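Long-range contacts in 6-aminohexanoate-cyclic-dimer hydrolase (Arthrobacter sp., PDB 3A2Q), which hydrolyses the cyclic dimer of 6-aminohexanoic acid, a nylon-6 by-product, to the linear dimer: residues Glu51-Glu56 with Gly111-Gly116; Ala65-Leu70 with Leu162-His167. The protein carries 1 engineered substitution. All coordinates share one frame; numbering follows the deposited sequence.

Interaction 1. Residues Glu51-Glu56 with Gly111-Gly116; sequences EKARRE and GFVLLG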
ATOM      1  N   GLU A  51     -20.074   9.576  12.053  1.00 44.97           N
ATOM      2  CA  GLU A  51     -21.311   9.027  12.595  1.00 46.64           C
ATOM      3  C   GLU A  51     -21.270   7.501  12.622  1.00 45.12           C
ATOM      4  O   GLU A  51     -21.565   6.890  13.651  1.00 44.30           O
ATOM      5  CB  GLU A  51     -22.517   9.522  11.792  1.00 50.06           C
ATOM      6  CG  GLU A  51     -22.670  11.038  11.814  1.00 62.74           C
ATOM      7  CD  GLU A  51     -22.743  11.611  13.226  1.00 70.00           C
ATOM      8  OE1 GLU A  51     -22.697  12.852  13.368  1.00 76.95           O
ATOM      9  OE2 GLU A  51     -22.849  10.827  14.195  1.00 73.63           O
ATOM     10  N   LYS A  52     -20.901   6.884  11.503  1.00 44.36           N
ATOM     11  CA  LYS A  52     -20.814   5.429  11.462  1.00 41.47           C
ATOM     12  C   LYS A  52     -19.796   4.982  12.497  1.00 39.51           C
ATOM     13  O   LYS A  52     -20.018   4.021  13.228  1.00 40.86           O
ATOM     14  CB  LYS A  52     -20.383   4.935  10.079  1.00 43.82           C
ATOM     15  CG  LYS A  52     -20.038   3.449  10.063  1.00 43.04           C
ATOM     16  CD  LYS A  52     -19.741   2.918   8.667  1.00 41.54           C
ATOM     17  CE  LYS A  52     -21.005   2.790   7.836  1.00 41.94           C
ATOM     18  NZ  LYS A  52     -20.746   2.078   6.551  1.00 40.96           N
ATOM     19  N   ALA A  53     -18.674   5.691  12.559  1.00 40.90           N
ATOM     20  CA  ALA A  53     -17.630   5.357  13.514  1.00 42.89           C
ATOM     21  C   ALA A  53     -18.195   5.399  14.928  1.00 45.37           C
ATOM     22  O   ALA A  53     -17.816   4.600  15.787  1.00 44.14           O
ATOM     23  CB  ALA A  53     -16.471   6.334  13.384  1.00 43.36           C
ATOM     24  N   ARG A  54     -19.109   6.334  15.161  1.00 46.40           N
ATOM     25  CA  ARG A  54     -19.715   6.487  16.475  1.00 46.61           C
ATOM     26  C   ARG A  54     -20.709   5.380  16.794  1.00 46.07           C
ATOM     27  O   ARG A  54     -20.829   4.970  17.948  1.00 44.93           O
ATOM     28  CB  ARG A  54     -20.386   7.858  16.581  1.00 47.58           C
ATOM     29  CG  ARG A  54     -19.398   8.985  16.831  1.00 46.42           C
ATOM     30  CD  ARG A  54     -20.003  10.346  16.536  1.00 48.32           C
ATOM     31  NE  ARG A  54     -19.084  11.427  16.876  1.00 48.40           N
ATOM     32  CZ  ARG A  54     -19.061  12.608  16.269  1.00 42.09           C
ATOM     33  NH1 ARG A  54     -19.911  12.864  15.283  1.00 45.96           N
ATOM     34  NH2 ARG A  54     -18.187  13.532  16.647  1.00 46.34           N
ATOM     35  N   ARG A  55     -21.415   4.891  15.777  1.00 45.88           N
ATOM     36  CA  ARG A  55     -22.387   3.819  15.978  1.00 45.69           C
ATOM     37  C   ARG A  55     -21.653   2.505  16.221  1.00 46.18           C
ATOM     38  O   ARG A  55     -21.999   1.746  17.125  1.00 45.89           O
ATOM     39  CB  ARG A  55     -23.272   3.644  14.745  1.00 48.90           C
ATOM     40  CG  ARG A  55     -23.832   4.917  14.140  1.00 54.78           C
ATOM     41  CD  ARG A  55     -24.493   4.582  12.807  1.00 60.12           C
ATOM     42  NE  ARG A  55     -24.763   5.762  11.991  1.00 64.76           N
ATOM     43  CZ  ARG A  55     -25.180   5.712  10.730  1.00 69.10           C
ATOM     44  NH1 ARG A  55     -25.374   4.538  10.140  1.00 70.84           N
ATOM     45  NH2 ARG A  55     -25.400   6.833  10.054  1.00 69.77           N
ATOM     46  N   GLU A  56     -20.642   2.236  15.399  1.00 43.12           N
ATOM     47  CA  GLU A  56     -19.875   1.003  15.515  1.00 42.67           C
ATOM     48  C   GLU A  56     -19.108   0.929  16.827  1.00 40.44           C
ATOM     49  O   GLU A  56     -18.928  -0.151  17.383  1.00 41.19           O
ATOM     50  CB  GLU A  56     -18.890   0.866  14.343  1.00 39.53           C
ATOM     51  CG  GLU A  56     -19.523   1.040  12.973  1.00 36.26           C
ATOM     52  CD  GLU A  56     -18.562   0.722  11.839  1.00 42.31           C
ATOM     53  OE1 GLU A  56     -17.341   0.928  12.010  1.00 42.64           O
ATOM     54  OE2 GLU A  56     -19.030   0.278  10.772  1.00 35.02           O
ATOM     55  N   GLY A 111     -13.448  -5.451  16.002  1.00 34.31           N
ATOM     56  CA  GLY A 111     -13.592  -4.370  16.962  1.00 35.43           C
ATOM     57  C   GLY A 111     -13.172  -3.002  16.456  1.00 38.18           C
ATOM     58  O   GLY A 111     -13.315  -2.006  17.165  1.00 40.29           O
ATOM     59  N   PHE A 112     -12.647  -2.946  15.235  1.00 37.72           N
ATOM     60  CA  PHE A 112     -12.216  -1.684  14.635  1.00 36.64           C
ATOM     61  C   PHE A 112     -13.438  -0.872  14.216  1.00 35.46           C
ATOM     62  O   PHE A 112     -14.485  -1.441  13.909  1.00 36.93           O
ATOM     63  CB  PHE A 112     -11.347  -1.959  13.397  1.00 33.90           C
ATOM     64  CG  PHE A 112      -9.952  -2.440  13.715  1.00 36.91           C
ATOM     65  CD1 PHE A 112      -8.987  -1.555  14.187  1.00 37.51           C
ATOM     66  CD2 PHE A 112      -9.601  -3.774  13.533  1.00 34.17           C
ATOM     67  CE1 PHE A 112      -7.691  -1.993  14.472  1.00 33.05           C
ATOM     68  CE2 PHE A 112      -8.306  -4.222  13.816  1.00 30.70           C
ATOM     69  CZ  PHE A 112      -7.352  -3.330  14.286  1.00 34.31           C
ATOM     70  N   VAL A 113     -13.317   0.453  14.209  1.00 34.54           N
ATOM     71  CA  VAL A 113     -14.431   1.303  13.792  1.00 33.52           C
ATOM     72  C   VAL A 113     -14.026   2.088  12.542  1.00 34.88           C
ATOM     73  O   VAL A 113     -12.964   2.707  12.506  1.00 35.29           O
ATOM     74  CB  VAL A 113     -14.873   2.287  14.930  1.00 40.23           C
ATOM     75  CG1 VAL A 113     -15.117   1.508  16.221  1.00 35.09           C
ATOM     76  CG2 VAL A 113     -13.833   3.369  15.153  1.00 36.89           C
ATOM     77  N   LEU A 114     -14.863   2.036  11.509  1.00 34.55           N
ATOM     78  CA  LEU A 114     -14.577   2.730  10.258  1.00 34.60           C
ATOM     79  C   LEU A 114     -14.708   4.239  10.430  1.00 38.83           C
ATOM     80  O   LEU A 114     -15.816   4.772  10.495  1.00 38.27           O
ATOM     81  CB  LEU A 114     -15.520   2.246   9.154  1.00 31.68           C
ATOM     82  CG  LEU A 114     -15.272   2.841   7.770  1.00 31.42           C
ATOM     83  CD1 LEU A 114     -13.801   2.679   7.406  1.00 30.76           C
ATOM     84  CD2 LEU A 114     -16.163   2.154   6.742  1.00 33.30           C
ATOM     85  N   LEU A 115     -13.565   4.918  10.491  1.00 38.70           N
ATOM     86  CA  LEU A 115     -13.521   6.365  10.683  1.00 38.91           C
ATOM     87  C   LEU A 115     -13.735   7.180   9.414  1.00 38.70           C
ATOM     88  O   LEU A 115     -14.215   8.311   9.475  1.00 41.24           O
ATOM     89  CB  LEU A 115     -12.182   6.760  11.316  1.00 39.65           C
ATOM     90  CG  LEU A 115     -12.031   8.212  11.774  1.00 38.08           C
ATOM     91  CD1 LEU A 115     -13.047   8.501  12.879  1.00 36.59           C
ATOM     92  CD2 LEU A 115     -10.612   8.444  12.284  1.00 38.68           C
ATOM     93  N   GLY A 116     -13.374   6.617   8.266  1.00 37.99           N
ATOM     94  CA  GLY A 116     -13.541   7.335   7.016  1.00 35.73           C
ATOM     95  C   GLY A 116     -12.723   6.752   5.879  1.00 35.68           C
ATOM     96  O   GLY A 116     -12.077   5.717   6.040  1.00 34.65           O
TER
HETATM   97  O   HOH W   1     -15.560  -1.119  11.606  1.00 33.27           O

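Interaction 2. Residues Ala65-Leu70 with Leu162-His167; sequences AGVPYL and LSPVAH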
ATOM      1  N   ALA A  65     -11.501  -3.646  19.902  1.00 39.68           N
ATOM      2  CA  ALA A  65     -12.760  -2.933  20.089  1.00 40.35           C
ATOM      3  C   ALA A  65     -12.538  -1.441  20.344  1.00 42.67           C
ATOM      4  O   ALA A  65     -11.825  -1.061  21.272  1.00 42.30           O
ATOM      5  CB  ALA A  65     -13.542  -3.548  21.245  1.00 43.97           C
ATOM      6  N   GLY A  66     -13.144  -0.604  19.503  1.00 42.59           N
ATOM      7  CA  GLY A  66     -13.022   0.836  19.664  1.00 43.13           C
ATOM      8  C   GLY A  66     -11.901   1.525  18.904  1.00 43.31           C
ATOM      9  O   GLY A  66     -11.879   2.753  18.815  1.00 42.95           O
ATOM     10  N   VAL A  67     -10.970   0.756  18.350  1.00 41.37           N
ATOM     11  CA  VAL A  67      -9.859   1.354  17.618  1.00 38.25           C
ATOM     12  C   VAL A  67     -10.272   1.775  16.216  1.00 37.49           C
ATOM     13  O   VAL A  67     -10.800   0.976  15.443  1.00 37.42           O
ATOM     14  CB  VAL A  67      -8.665   0.392  17.509  1.00 34.68           C
ATOM     15  CG1 VAL A  67      -7.498   1.097  16.823  1.00 32.15           C
ATOM     16  CG2 VAL A  67      -8.256  -0.090  18.895  1.00 34.47           C
ATOM     17  N   PRO A  68     -10.036   3.048  15.869  1.00 37.57           N
ATOM     18  CA  PRO A  68     -10.395   3.563  14.547  1.00 35.45           C
ATOM     19  C   PRO A  68      -9.402   3.146  13.469  1.00 31.05           C
ATOM     20  O   PRO A  68      -8.227   2.908  13.755  1.00 31.95           O
ATOM     21  CB  PRO A  68     -10.385   5.085  14.747  1.00 32.18           C
ATOM     22  CG  PRO A  68     -10.418   5.272  16.247  1.00 38.37           C
ATOM     23  CD  PRO A  68      -9.584   4.141  16.742  1.00 37.91           C
ATOM     24  N   TYR A  69      -9.885   3.059  12.232  1.00 32.39           N
ATOM     25  CA  TYR A  69      -9.036   2.723  11.093  1.00 31.78           C
ATOM     26  C   TYR A  69      -9.598   3.426   9.866  1.00 31.25           C
ATOM     27  O   TYR A  69     -10.763   3.827   9.848  1.00 31.55           O
ATOM     28  CB  TYR A  69      -8.974   1.203  10.871  1.00 28.27           C
ATOM     29  CG  TYR A  69     -10.049   0.628   9.982  1.00 32.77           C
ATOM     30  CD1 TYR A  69      -9.811   0.396   8.628  1.00 30.12           C
ATOM     31  CD2 TYR A  69     -11.301   0.290  10.497  1.00 34.05           C
ATOM     32  CE1 TYR A  69     -10.789  -0.168   7.808  1.00 31.22           C
ATOM     33  CE2 TYR A  69     -12.286  -0.271   9.685  1.00 31.81           C
ATOM     34  CZ  TYR A  69     -12.022  -0.498   8.344  1.00 34.18           C
ATOM     35  OH  TYR A  69     -12.988  -1.059   7.544  1.00 33.27           O
ATOM     36  N   LEU A  70      -8.761   3.587   8.847  1.00 29.15           N
ATOM     37  CA  LEU A  70      -9.166   4.255   7.622  1.00 29.91           C
ATOM     38  C   LEU A  70      -9.117   3.317   6.419  1.00 30.28           C
ATOM     39  O   LEU A  70      -8.273   2.426   6.339  1.00 29.20           O
ATOM     40  CB  LEU A  70      -8.281   5.482   7.393  1.00 26.74           C
ATOM     41  CG  LEU A  70      -8.525   6.604   8.406  1.00 30.44           C
ATOM     42  CD1 LEU A  70      -7.381   7.602   8.382  1.00 29.39           C
ATOM     43  CD2 LEU A  70      -9.854   7.273   8.091  1.00 28.99           C
ATOM     44  N   LEU A 162      -3.973  10.081  12.302  1.00 31.08           N
ATOM     45  CA  LEU A 162      -5.413  10.245  12.140  1.00 31.03           C
ATOM     46  C   LEU A 162      -6.058   8.893  12.452  1.00 34.33           C
ATOM     47  O   LEU A 162      -7.272   8.789  12.633  1.00 34.31           O
ATOM     48  CB  LEU A 162      -5.755  10.688  10.716  1.00 31.00           C
ATOM     49  CG  LEU A 162      -4.977  11.889  10.170  1.00 33.55           C
ATOM     50  CD1 LEU A 162      -5.611  12.346   8.864  1.00 32.18           C
ATOM     51  CD2 LEU A 162      -4.978  13.024  11.182  1.00 31.60           C
ATOM     52  N   SER A 163      -5.213   7.866  12.519  1.00 34.35           N
ATOM     53  CA  SER A 163      -5.607   6.491  12.832  1.00 33.94           C
ATOM     54  C   SER A 163      -4.316   5.697  12.999  1.00 34.56           C
ATOM     55  O   SER A 163      -3.306   6.012  12.369  1.00 33.21           O
ATOM     56  CB  SER A 163      -6.445   5.882  11.709  1.00 33.08           C
ATOM     57  OG  SER A 163      -7.768   6.388  11.728  1.00 38.14           O
ATOM     58  N   PRO A 164      -4.325   4.666  13.858  1.00 33.16           N
ATOM     59  CA  PRO A 164      -3.113   3.865  14.066  1.00 32.06           C
ATOM     60  C   PRO A 164      -2.843   2.861  12.945  1.00 31.34           C
ATOM     61  O   PRO A 164      -1.720   2.387  12.782  1.00 32.93           O
ATOM     62  CB  PRO A 164      -3.374   3.181  15.404  1.00 31.84           C
ATOM     63  CG  PRO A 164      -4.869   3.039  15.424  1.00 33.06           C
ATOM     64  CD  PRO A 164      -5.363   4.338  14.855  1.00 32.23           C
ATOM     65  N   VAL A 165      -3.883   2.544  12.180  1.00 30.70           N
ATOM     66  CA  VAL A 165      -3.773   1.594  11.080  1.00 30.49           C
ATOM     67  C   VAL A 165      -4.718   1.985   9.953  1.00 29.63           C
ATOM     68  O   VAL A 165      -5.703   2.688  10.173  1.00 29.20           O
ATOM     69  CB  VAL A 165      -4.127   0.162  11.535  1.00 26.68           C
ATOM     70  CG1 VAL A 165      -3.231  -0.257  12.688  1.00 27.70           C
ATOM     71  CG2 VAL A 165      -5.581   0.090  11.941  1.00 28.32           C
ATOM     72  N   ALA A 166      -4.423   1.518   8.744  1.00 25.51           N
ATOM     73  CA  ALA A 166      -5.259   1.832   7.599  1.00 25.87           C
ATOM     74  C   ALA A 166      -5.085   0.805   6.497  1.00 27.54           C
ATOM     75  O   ALA A 166      -4.103   0.058   6.469  1.00 27.39           O
ATOM     76  CB  ALA A 166      -4.919   3.215   7.068  1.00 24.88           C
ATOM     77  N   HIS A 167      -6.052   0.787   5.593  1.00 26.69           N
ATOM     78  CA  HIS A 167      -6.052  -0.119   4.460  1.00 26.58           C
ATOM     79  C   HIS A 167      -5.579   0.591   3.192  1.00 26.56           C
ATOM     80  O   HIS A 167      -5.573   1.824   3.111  1.00 24.96           O
ATOM     81  CB  HIS A 167      -7.468  -0.677   4.249  1.00 24.96           C
ATOM     82  CG  HIS A 167      -7.758  -1.087   2.838  1.00 27.94           C
ATOM     83  ND1 HIS A 167      -8.047  -0.177   1.842  1.00 27.46           N
ATOM     84  CD2 HIS A 167      -7.775  -2.306   2.249  1.00 26.33           C
ATOM     85  CE1 HIS A 167      -8.228  -0.819   0.702  1.00 29.53           C
ATOM     86  NE2 HIS A 167      -8.069  -2.113   0.921  1.00 28.33           N
TER

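Interaction 1. Residues Glu51-Glu56 with Gly111-Gly116
Glu56 provides the one direct hydrogen bond between helix segment 51-56 and segment 111-116: Leu114 N donates to Glu56 OE1 over 2.8 Å, nearly straight at 165° and almost in line with the carboxylate C-O bond. CG of Glu56 stands anti to the carbonyl carbon (chi1 -51°) and the chain is extended beyond it, which carries the carboxylate from the helix to the strand backbone. A water donates a second hydrogen bond to the same oxygen, Glu56 OE1, at 2.7 Å. It donates its other one to Phe112 O at 2.6 Å, so OE1 is gripped by two donors while the water ties Phe112 to the helix.

Val113 and Leu115 pair through their backbones with strand 68-72 of the mixed amidase-family sheet. Segment 51-56 of helix 50-59, which follows the outermost strand 45-48, runs nearly antiparallel to strand 113-116 at 167°, with the axes of the short segments 6.6 Å apart at their closest. The chain enters this strand from helix 102-110 through a Schellman motif in which Gly111 has positive phi.

Van der Waals packing centres on Ala53, whose small side chain lets the backbones come close. Its methyl CB rests 3.3 Å from Leu114 O and also meets CD1 of Leu115 at 4.1 Å. The CB of Leu115 points away from the helix, but the turn about its CB-CG bond swings CD1 back to the methyl of Ala53. Val113 CB lies 3.8 Å from Ala53 O. At the other flank the aliphatic part of Lys52 crosses Leu114, CD against CD2 at 4.1 Å, at the chi3 bend of the lysine chain.

Among charged groups, Lys52 NZ forms a salt bridge with Asp81 and a hydrogen bond to Gln79 O.

Interaction 2. Residues Ala65-Leu70 with Leu162-His167
Leu70 and Ser163 fit closely where strands 68-72 and 165-170 come together as parallel neighbours in the mixed sheet of the amidase fold. The branch point of Leu70, CG, sits 3.4 Å from Ser163 OG, and its CD1 methyl reaches over the same serine to the CB of Leu162. OG stands anti to the carbonyl carbon of its own residue (chi1 -76°) and donates to Leu162 O at 2.6 Å, a bond that holds the hydroxyl turned back along its own chain while its flank bears on the leucine. An alanine in place of Ser163 would probably open a small gap beside Leu70 CG and leave Leu162 O without this donor.

The ring of Pro164 packs beside Val67 and Pro68. It pushes its CG into the side of Val67, 3.6 Å from CG1, the two side chains crossing obliquely. Its CD lies 3.4 Å from Pro68 O. The ring thus occupies the approach to that oxygen, and Val165 N stays 4.6 Å from Pro68 O; this carbonyl is buried without a hydrogen-bonding partner. Helix 10-19 packs over Val67, Pro164 and Val165.

Farther along, the bumps pair by face. On one face the CG2 methyl of Val165 nestles at Tyr69 CB, 3.7 Å away, at the root of the tyrosine. On the other, Leu70 and Ala166 meet CB to CB; the small alanine admits helix 152-159, whose Ser154 and Val158 touch it, while Ala157 meets Leu70.

Of the two backbone bonds, that from Leu70 N to Val165 O is weak, whereas His167 N donates to Leu70 O at 2.9 Å, with an N-H...O angle of 165°.

In the fold
Both interactions reach the same sheet, where 113-118, 68-72 and 165-170 lie side by side in that order, and their centres are about 9 Å apart. They join directly where Gly111 O meets Gly66 N at 2.7 Å and Val113 N meets Val67 O at 2.9 Å, both probable hydrogen bonds. Interaction 1 packs helix 50-59 against strand 113-118, with the Leu114 side chain about 10 Å from that of Lys72. Interaction 2 lies nearer the active site: the His167 side chain is about 4 Å from that of Lys72 and about 9 Å from that of Ser150, both assigned by similarity to the charge relay, and about 10 Å from bound 6-aminohexanoic acid.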